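Local coordinates for protein CurJ (Moorea producens 3L, PDB 5TZ6) that probably catalyses a vinylogous dehydration in curacin biosynthesis, as a polyketide synthase dehydratase domain, here an inactive mutant with a bound hydroxy acid, at residues V188-E192 against G193-C197; M199-P202 against K203-N207; S224-A227 against L228-D231. The protein carries 1 engineered substitution. All blocks are in the same frame, centred on the assembly; numbering follows the deposited sequence.

Contact 1 (V188-E192 against G193-C197)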
ATOM      1  N   VAL A 188      14.335  21.249  35.137  1.00 58.16           N
ATOM      2  CA  VAL A 188      15.129  22.083  34.237  1.00 60.81           C
ATOM      3  C   VAL A 188      16.235  22.776  35.018  1.00 66.94           C
ATOM      4  O   VAL A 188      15.981  23.405  36.051  1.00 76.80           O
ATOM      5  CB  VAL A 188      14.256  23.119  33.504  1.00 61.78           C
ATOM      6  CG1 VAL A 188      15.091  23.906  32.492  1.00 54.70           C
ATOM      7  CG2 VAL A 188      13.097  22.424  32.808  1.00 48.44           C
ATOM      8  N   TRP A 189      17.460  22.682  34.503  1.00 59.62           N
ATOM      9  CA  TRP A 189      18.622  23.356  35.067  1.00 67.20           C
ATOM     10  C   TRP A 189      19.260  24.203  33.982  1.00 66.18           C
ATOM     11  O   TRP A 189      19.601  23.690  32.910  1.00 69.45           O
ATOM     12  CB  TRP A 189      19.637  22.354  35.612  1.00 73.57           C
ATOM     13  CG  TRP A 189      19.155  21.635  36.809  1.00 78.45           C
ATOM     14  CD1 TRP A 189      19.321  22.003  38.110  1.00 82.00           C
ATOM     15  CD2 TRP A 189      18.431  20.404  36.825  1.00 80.80           C
ATOM     16  NE1 TRP A 189      18.736  21.078  38.939  1.00 83.97           N
ATOM     17  CE2 TRP A 189      18.183  20.084  38.174  1.00 83.36           C
ATOM     18  CE3 TRP A 189      17.965  19.542  35.827  1.00 76.83           C
ATOM     19  CZ2 TRP A 189      17.489  18.939  38.553  1.00 85.62           C
ATOM     20  CZ3 TRP A 189      17.277  18.405  36.204  1.00 84.20           C
ATOM     21  CH2 TRP A 189      17.045  18.112  37.557  1.00 87.86           C
ATOM     22  N   LEU A 190      19.417  25.490  34.254  1.00 58.00           N
ATOM     23  CA  LEU A 190      20.023  26.413  33.310  1.00 70.14           C
ATOM     24  C   LEU A 190      21.491  26.623  33.646  1.00 81.02           C
ATOM     25  O   LEU A 190      21.872  26.666  34.824  1.00 85.32           O
ATOM     26  CB  LEU A 190      19.305  27.764  33.309  1.00 71.57           C
ATOM     27  CG  LEU A 190      18.042  27.917  32.467  1.00 69.28           C
ATOM     28  CD1 LEU A 190      17.494  29.320  32.636  1.00 70.27           C
ATOM     29  CD2 LEU A 190      18.332  27.636  30.997  1.00 69.06           C
ATOM     30  N   GLY A 191      22.302  26.745  32.595  1.00 79.18           N
ATOM     31  CA  GLY A 191      23.686  27.154  32.662  1.00 84.38           C
ATOM     32  C   GLY A 191      23.915  28.346  31.752  1.00 89.51           C
ATOM     33  O   GLY A 191      22.994  29.104  31.430  1.00 89.15           O
ATOM     34  N   GLU A 192      25.158  28.486  31.308  1.00 89.98           N
ATOM     35  CA  GLU A 192      25.519  29.586  30.419  1.00100.80           C
ATOM     36  C   GLU A 192      25.312  29.127  28.975  1.00 94.50           C
ATOM     37  O   GLU A 192      26.118  28.370  28.424  1.00100.40           O
ATOM     38  CB  GLU A 192      26.949  30.040  30.676  1.00120.44           C
ATOM     39  CG  GLU A 192      27.159  31.513  30.371  1.00141.01           C
ATOM     40  CD  GLU A 192      26.032  32.382  30.915  1.00154.23           C
ATOM     41  OE1 GLU A 192      24.923  32.351  30.341  1.00157.94           O
ATOM     42  OE2 GLU A 192      26.252  33.088  31.920  1.00159.47           O
ATOM     43  N   GLY A 193      24.229  29.593  28.353  1.00 75.07           N
ATOM     44  CA  GLY A 193      23.885  29.169  27.007  1.00 64.81           C
ATOM     45  C   GLY A 193      23.627  27.685  26.854  1.00 68.71           C
ATOM     46  O   GLY A 193      23.681  27.167  25.739  1.00 64.03           O
ATOM     47  N   GLU A 194      23.351  26.982  27.949  1.00 74.93           N
ATOM     48  CA  GLU A 194      23.102  25.548  27.916  1.00 73.67           C
ATOM     49  C   GLU A 194      22.013  25.221  28.928  1.00 68.79           C
ATOM     50  O   GLU A 194      21.812  25.953  29.901  1.00 69.74           O
ATOM     51  CB  GLU A 194      24.388  24.746  28.190  1.00 79.58           C
ATOM     52  CG  GLU A 194      24.996  24.974  29.568  1.00 85.91           C
ATOM     53  CD  GLU A 194      26.498  24.718  29.597  1.00 91.95           C
ATOM     54  OE1 GLU A 194      27.194  25.338  30.434  1.00 94.90           O
ATOM     55  OE2 GLU A 194      26.985  23.909  28.778  1.00 88.60           O
ATOM     56  N   VAL A 195      21.305  24.122  28.690  1.00 61.69           N
ATOM     57  CA  VAL A 195      20.204  23.706  29.550  1.00 60.99           C
ATOM     58  C   VAL A 195      20.190  22.187  29.637  1.00 60.56           C
ATOM     59  O   VAL A 195      20.455  21.493  28.650  1.00 59.35           O
ATOM     60  CB  VAL A 195      18.845  24.231  29.038  1.00 60.00           C
ATOM     61  CG1 VAL A 195      18.481  23.565  27.723  1.00 50.72           C
ATOM     62  CG2 VAL A 195      17.754  23.993  30.079  1.00 59.41           C
ATOM     63  N   LEU A 196      19.861  21.680  30.825  1.00 54.40           N
ATOM     64  CA  LEU A 196      19.732  20.254  31.092  1.00 59.28           C
ATOM     65  C   LEU A 196      18.335  19.982  31.628  1.00 60.79           C
ATOM     66  O   LEU A 196      17.959  20.506  32.682  1.00 63.70           O
ATOM     67  CB  LEU A 196      20.789  19.778  32.091  1.00 59.17           C
ATOM     68  CG  LEU A 196      20.600  18.365  32.652  1.00 54.81           C
ATOM     69  CD1 LEU A 196      21.010  17.317  31.636  1.00 61.48           C
ATOM     70  CD2 LEU A 196      21.374  18.183  33.954  1.00 58.87           C
ATOM     71  N   CYS A 197      17.562  19.198  30.887  1.00 54.49           N
ATOM     72  CA  CYS A 197      16.203  18.843  31.268  1.00 56.94           C
ATOM     73  C   CYS A 197      16.148  17.384  31.701  1.00 65.13           C
ATOM     74  O   CYS A 197      16.712  16.509  31.037  1.00 64.54           O
ATOM     75  CB  CYS A 197      15.231  19.076  30.114  1.00 60.21           C
ATOM     76  SG  CYS A 197      15.112  20.792  29.596  1.00 69.80           S
TER

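Contact 2 (M199-P202 against K203-N207)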
ATOM      1  N   MET A 199      13.462  14.383  32.084  1.00 68.25           N
ATOM      2  CA  MET A 199      12.216  14.020  31.428  1.00 66.41           C
ATOM      3  C   MET A 199      11.698  12.690  31.947  1.00 72.49           C
ATOM      4  O   MET A 199      12.473  11.755  32.184  1.00 76.06           O
ATOM      5  CB  MET A 199      12.390  13.922  29.917  1.00 63.80           C
ATOM      6  CG  MET A 199      12.319  15.253  29.218  1.00 75.18           C
ATOM      7  SD  MET A 199      13.394  15.318  27.789  1.00 75.20           S
ATOM      8  CE  MET A 199      12.761  16.785  26.976  1.00 70.36           C
ATOM      9  N   LYS A 200      10.381  12.620  32.116  1.00 69.94           N
ATOM     10  CA  LYS A 200       9.686  11.395  32.473  1.00 70.97           C
ATOM     11  C   LYS A 200       8.546  11.181  31.490  1.00 71.35           C
ATOM     12  O   LYS A 200       7.982  12.137  30.947  1.00 73.09           O
ATOM     13  CB  LYS A 200       9.126  11.437  33.903  1.00 79.79           C
ATOM     14  CG  LYS A 200      10.175  11.439  35.001  1.00100.10           C
ATOM     15  CD  LYS A 200       9.517  11.469  36.376  1.00119.35           C
ATOM     16  CE  LYS A 200      10.543  11.375  37.500  1.00131.34           C
ATOM     17  NZ  LYS A 200       9.906  11.413  38.849  1.00134.14           N
ATOM     18  N   VAL A 201       8.230   9.914  31.249  1.00 66.89           N
ATOM     19  CA  VAL A 201       7.192   9.534  30.296  1.00 64.49           C
ATOM     20  C   VAL A 201       5.842   9.920  30.889  1.00 66.43           C
ATOM     21  O   VAL A 201       5.514   9.490  32.006  1.00 68.65           O
ATOM     22  CB  VAL A 201       7.269   8.035  29.962  1.00 60.05           C
ATOM     23  CG1 VAL A 201       7.389   7.230  31.227  1.00 64.58           C
ATOM     24  CG2 VAL A 201       6.049   7.602  29.163  1.00 60.69           C
ATOM     25  N   PRO A 202       5.053  10.754  30.212  1.00 59.78           N
ATOM     26  CA  PRO A 202       3.736  11.111  30.745  1.00 59.64           C
ATOM     27  C   PRO A 202       2.924   9.874  31.106  1.00 80.18           C
ATOM     28  O   PRO A 202       3.025   8.824  30.467  1.00 87.91           O
ATOM     29  CB  PRO A 202       3.091  11.882  29.592  1.00 60.50           C
ATOM     30  CG  PRO A 202       4.243  12.485  28.870  1.00 55.98           C
ATOM     31  CD  PRO A 202       5.377  11.504  28.986  1.00 53.47           C
ATOM     32  N   LYS A 203       2.097  10.018  32.141  1.00 82.63           N
ATOM     33  CA  LYS A 203       1.245   8.929  32.594  1.00 80.95           C
ATOM     34  C   LYS A 203       0.184   8.549  31.566  1.00 74.18           C
ATOM     35  O   LYS A 203      -0.377   7.452  31.646  1.00 79.08           O
ATOM     36  CB  LYS A 203       0.633   9.320  33.939  1.00 90.05           C
ATOM     37  CG  LYS A 203       1.679   9.310  35.053  1.00 98.55           C
ATOM     38  CD  LYS A 203       1.321  10.216  36.217  1.00107.11           C
ATOM     39  CE  LYS A 203       1.838  11.630  35.953  1.00104.96           C
ATOM     40  NZ  LYS A 203       1.466  12.618  37.001  1.00 98.06           N
ATOM     41  N   THR A 204      -0.103   9.421  30.605  1.00 71.53           N
ATOM     42  CA  THR A 204      -1.102   9.147  29.581  1.00 78.59           C
ATOM     43  C   THR A 204      -0.555   8.359  28.389  1.00 81.47           C
ATOM     44  O   THR A 204      -1.344   7.926  27.542  1.00 82.83           O
ATOM     45  CB  THR A 204      -1.739  10.459  29.104  1.00 76.45           C
ATOM     46  OG1 THR A 204      -0.734  11.476  28.981  1.00 74.20           O
ATOM     47  CG2 THR A 204      -2.804  10.917  30.084  1.00 68.75           C
ATOM     48  N   ILE A 205       0.762   8.174  28.292  1.00 84.35           N
ATOM     49  CA  ILE A 205       1.390   7.410  27.214  1.00 86.68           C
ATOM     50  C   ILE A 205       1.686   6.011  27.732  1.00 99.11           C
ATOM     51  O   ILE A 205       2.237   5.855  28.829  1.00108.35           O
ATOM     52  CB  ILE A 205       2.677   8.087  26.720  1.00 84.76           C
ATOM     53  CG1 ILE A 205       2.365   9.452  26.113  1.00 83.91           C
ATOM     54  CG2 ILE A 205       3.380   7.201  25.711  1.00 84.91           C
ATOM     55  CD1 ILE A 205       3.585  10.175  25.617  1.00 87.38           C
ATOM     56  N   LEU A 206       1.326   4.986  26.955  1.00 98.48           N
ATOM     57  CA  LEU A 206       1.548   3.615  27.400  1.00108.33           C
ATOM     58  C   LEU A 206       2.229   2.688  26.404  1.00117.89           C
ATOM     59  O   LEU A 206       2.614   1.584  26.803  1.00120.22           O
ATOM     60  CB  LEU A 206       0.214   2.973  27.806  1.00107.74           C
ATOM     61  CG  LEU A 206      -0.554   3.698  28.906  1.00103.22           C
ATOM     62  CD1 LEU A 206      -1.792   2.904  29.277  1.00111.23           C
ATOM     63  CD2 LEU A 206       0.336   3.930  30.116  1.00 99.63           C
ATOM     64  N   ASN A 207       2.401   3.080  25.142  1.00123.38           N
ATOM     65  CA  ASN A 207       2.896   2.160  24.125  1.00131.69           C
ATOM     66  C   ASN A 207       4.305   2.501  23.648  1.00132.35           C
ATOM     67  O   ASN A 207       4.702   2.075  22.558  1.00129.43           O
ATOM     68  CB  ASN A 207       1.939   2.098  22.932  1.00133.40           C
ATOM     69  CG  ASN A 207       1.685   3.454  22.313  1.00134.58           C
ATOM     70  OD1 ASN A 207       2.102   4.484  22.845  1.00132.73           O
ATOM     71  ND2 ASN A 207       0.998   3.463  21.175  1.00137.65           N
TER

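Contact 3 (S224-A227 against L228-D231)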
ATOM      1  N   SER A 224      13.014  21.934  24.754  1.00 62.54           N
ATOM      2  CA  SER A 224      14.082  22.355  25.655  1.00 60.71           C
ATOM      3  C   SER A 224      14.661  23.710  25.257  1.00 55.56           C
ATOM      4  O   SER A 224      15.058  24.490  26.127  1.00 64.27           O
ATOM      5  CB  SER A 224      15.193  21.305  25.696  1.00 59.03           C
ATOM      6  OG  SER A 224      15.763  21.106  24.413  1.00 60.41           O
ATOM      7  N   ILE A 225      14.702  24.024  23.958  1.00 46.69           N
ATOM      8  CA  ILE A 225      15.350  25.269  23.555  1.00 52.32           C
ATOM      9  C   ILE A 225      14.592  26.466  24.095  1.00 59.01           C
ATOM     10  O   ILE A 225      15.184  27.531  24.303  1.00 63.89           O
ATOM     11  CB  ILE A 225      15.497  25.396  22.024  1.00 59.87           C
ATOM     12  CG1 ILE A 225      14.237  26.011  21.417  1.00 59.61           C
ATOM     13  CG2 ILE A 225      15.837  24.053  21.382  1.00 63.93           C
ATOM     14  CD1 ILE A 225      14.538  27.057  20.365  1.00 72.71           C
ATOM     15  N   ILE A 226      13.295  26.310  24.357  1.00 55.55           N
ATOM     16  CA  ILE A 226      12.518  27.421  24.886  1.00 48.45           C
ATOM     17  C   ILE A 226      13.147  27.932  26.171  1.00 52.97           C
ATOM     18  O   ILE A 226      13.029  29.119  26.502  1.00 51.60           O
ATOM     19  CB  ILE A 226      11.059  26.984  25.117  1.00 47.26           C
ATOM     20  CG1 ILE A 226      10.341  26.759  23.785  1.00 46.81           C
ATOM     21  CG2 ILE A 226      10.322  27.999  25.999  1.00 43.41           C
ATOM     22  CD1 ILE A 226      10.362  27.964  22.863  1.00 55.34           C
ATOM     23  N   ALA A 227      13.836  27.055  26.910  1.00 51.18           N
ATOM     24  CA  ALA A 227      14.412  27.432  28.196  1.00 55.71           C
ATOM     25  C   ALA A 227      15.594  28.379  28.067  1.00 57.28           C
ATOM     26  O   ALA A 227      16.021  28.947  29.079  1.00 69.38           O
ATOM     27  CB  ALA A 227      14.832  26.180  28.970  1.00 53.46           C
ATOM     28  N   LEU A 228      16.120  28.581  26.864  1.00 52.79           N
ATOM     29  CA  LEU A 228      17.197  29.535  26.649  1.00 53.74           C
ATOM     30  C   LEU A 228      16.706  30.880  26.132  1.00 58.33           C
ATOM     31  O   LEU A 228      17.530  31.756  25.859  1.00 64.18           O
ATOM     32  CB  LEU A 228      18.224  28.956  25.672  1.00 56.75           C
ATOM     33  CG  LEU A 228      18.697  27.538  25.973  1.00 58.15           C
ATOM     34  CD1 LEU A 228      19.538  27.012  24.825  1.00 59.66           C
ATOM     35  CD2 LEU A 228      19.490  27.499  27.272  1.00 65.05           C
ATOM     36  N   VAL A 229      15.393  31.062  25.984  1.00 61.15           N
ATOM     37  CA  VAL A 229      14.845  32.292  25.420  1.00 69.05           C
ATOM     38  C   VAL A 229      13.682  32.806  26.264  1.00 73.83           C
ATOM     39  O   VAL A 229      12.837  33.565  25.777  1.00 78.05           O
ATOM     40  CB  VAL A 229      14.402  32.066  23.962  1.00 67.21           C
ATOM     41  CG1 VAL A 229      15.564  31.552  23.129  1.00 57.96           C
ATOM     42  CG2 VAL A 229      13.246  31.092  23.916  1.00 67.98           C
ATOM     43  N   LEU A 230      13.632  32.403  27.537  1.00 67.72           N
ATOM     44  CA  LEU A 230      12.525  32.816  28.395  1.00 58.64           C
ATOM     45  C   LEU A 230      12.523  34.320  28.645  1.00 66.37           C
ATOM     46  O   LEU A 230      11.470  34.897  28.942  1.00 74.34           O
ATOM     47  CB  LEU A 230      12.579  32.062  29.727  1.00 55.95           C
ATOM     48  CG  LEU A 230      12.312  30.559  29.680  1.00 59.59           C
ATOM     49  CD1 LEU A 230      12.491  29.938  31.053  1.00 56.68           C
ATOM     50  CD2 LEU A 230      10.908  30.305  29.161  1.00 58.12           C
ATOM     51  N   ASP A 231      13.687  34.964  28.559  1.00 56.50           N
ATOM     52  CA  ASP A 231      13.803  36.380  28.911  1.00116.18           C
ATOM     53  C   ASP A 231      13.396  37.320  27.777  1.00 96.59           C
ATOM     54  O   ASP A 231      12.825  38.387  28.031  1.00 94.10           O
ATOM     55  CB  ASP A 231      15.239  36.684  29.340  1.00114.78           C
ATOM     56  CG  ASP A 231      16.261  36.294  28.278  1.00132.35           C
ATOM     57  OD1 ASP A 231      16.105  35.217  27.659  1.00131.30           O
ATOM     58  OD2 ASP A 231      17.217  37.067  28.059  1.00143.00           O
TER

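Contact 1 (V188-E192 against G193-C197)
The edge of the Trp189 indole at CE3 meets the backbone oxygen of Leu196, while Leu196 CD2 lies off the ring plane near the same rim atom. That oxygen is 3.3 Å from Trp189 CE3, in the plane of the ring system. The same carbon is 4.1 Å from Leu196 CD2, where the two side chains meet obliquely. Trp189 keeps CG beside its own backbone N (chi1 -68°), which brings the CE3 edge of the six-membered ring up to the carbonyl oxygen that also receives its amide. Leu196 O is therefore approached both by the Trp189 N-H, at 2.9 Å from N, and by the ring edge. In return, Leu196 N reaches Trp189 O in the carbonyl plane along a nearly straight bond (171° at the hydrogen). These reciprocal bonds mark Trp189 and Leu196 as a hydrogen-bonded pair of an antiparallel beta hairpin, whose short strand segments run at 162° to each other. Gly191 N, bonded to Glu194 O, closes the last rung before the bend. In that bend Glu192 and Gly193 occupy the two corners, and Gly193 has a positive phi. On the other face of the hairpin, Val195 is flanked by the side chains of two non-hydrogen-bonded positions. Its CG2 touches Val188 CG1 at 3.6 Å and Leu190 CD2 at 3.8 Å. This methyl stands anti to the backbone N of Val195, and the placement also lays it 3.4 Å from Trp189 O. Farther along this face, Val188 CG2 meets Cys197 SG at 4.1 Å, a looser apolar touch. Strand 160-162 borders the hairpin on the Val188 side and strand 258-267 on the Val195 side. Near the bend, Glu194 OE2 is hydrogen-bonded to Tyr262 OH, so this carboxylate is anchored to the adjoining strand.

Contact 2 (M199-P202 against K203-N207)
Pro202 and Ile205 are the ends of a type I beta turn that reverses the chain just beyond strand 194-200. The corner residues support the assignment: Lys203 and Thr204 both have negative phi and small negative psi. Ile205 N donates to Pro202 O over 3.2 Å, with 160° at the hydrogen. The bond is therefore fairly straight at the donor, but at the acceptor it comes from above: the nitrogen stands 60° out of the carbonyl plane and does not lie on a lone pair. Side chains close the same turn on the inside. Those of Pro202 and Ile205 lie side by side and point the same way, so that Ile205 CD1 rests against the proline ring at 4.0 Å from Pro202 CD. Pro202 CG is just as near to that methyl, which thus sits evenly against one ring bond. Ile205 holds CG1 beside its backbone N (chi1 -63°), and the extended chain beyond carries CD1 to the ring. Val201 adds a slacker touch, with CG2 4.2 Å from Ile205 CB. At the corner, Thr204 OG1 comes within 3.9 Å of Pro202 CB, a loose van der Waals touch. Trp184 packs on Pro202, and Thr216 of helix 215-223 on Ile205, so the apolar pair faces the protein interior. The whole is a compact type I turn, opening the loop by which this hotdog-family dehydratase fold passes from strand 194-200 to helix 215-223.

Contact 3 (S224-A227 against L228-D231)
Overlapping backbone turns carry the chain on beyond helix 215-223, on the side of the ligand pocket where Ile226 comes near the bound molecule. Each is closed by an amide reaching the carbonyl three residues back. Leu228 N donates to Ile225 O at 2.9 Å and Val229 N to Ile226 O at 3.1 Å, following a like bond from Ala227 N to Ser224 O. Both donors of the two bonds across the segments stand above the carbonyl plane, by 51° and 59°, and off the lone pairs. Ile226 O is also lined by carbon: Val229 CG2 lies 3.3 Å from it, and Leu230 CG and CD2 crowd the same oxygen. Leu230 crosses the Ile226 side chain at about a right angle, its CD2 meeting Ile226 CG2 at 4.0 Å. Leu230 CG, beside its own backbone N (chi1 -68°), also reaches Ala227 CA at 4.0 Å. With an alanine here, the contacts of CG and CD2 are gone, which would probably leave a gap beside Ile226 CG2, the Ile226 carbonyl and Ala227 CA. Helix 164-173 meets this side through His170, which touches both Ile226 and Leu230, whereas Phe275 packs against Ile225, Leu228 and Val229. Successive three-residue-back bonds are typical of a 3-10-like turn series, here bordering the ligand pocket of a polyketide synthase dehydratase.

Contacts 1 and 3 form one packed unit, their centres 9 Å apart. The face of the hairpin bearing Leu190 and Val195 rests on the turns of 224-231: Leu190 CD2 is 3.3 Å from Ala227 O, and Val195 CG2 is 3.8 Å from Ala227 CB. Contact 2 continues strand 194-200 from contact 1 but lies 23 Å, centre to centre, from each of the others; its nearest atoms come to about 5 Å from contact 3 without touching. Distance to the bound hydroxy acid separates them further. The Ile226 side chain lies about 4 Å from it, those of Cys197 and Pro202 about 12 Å and 14 Å, so contact 3 comes closest to the pocket by these measures.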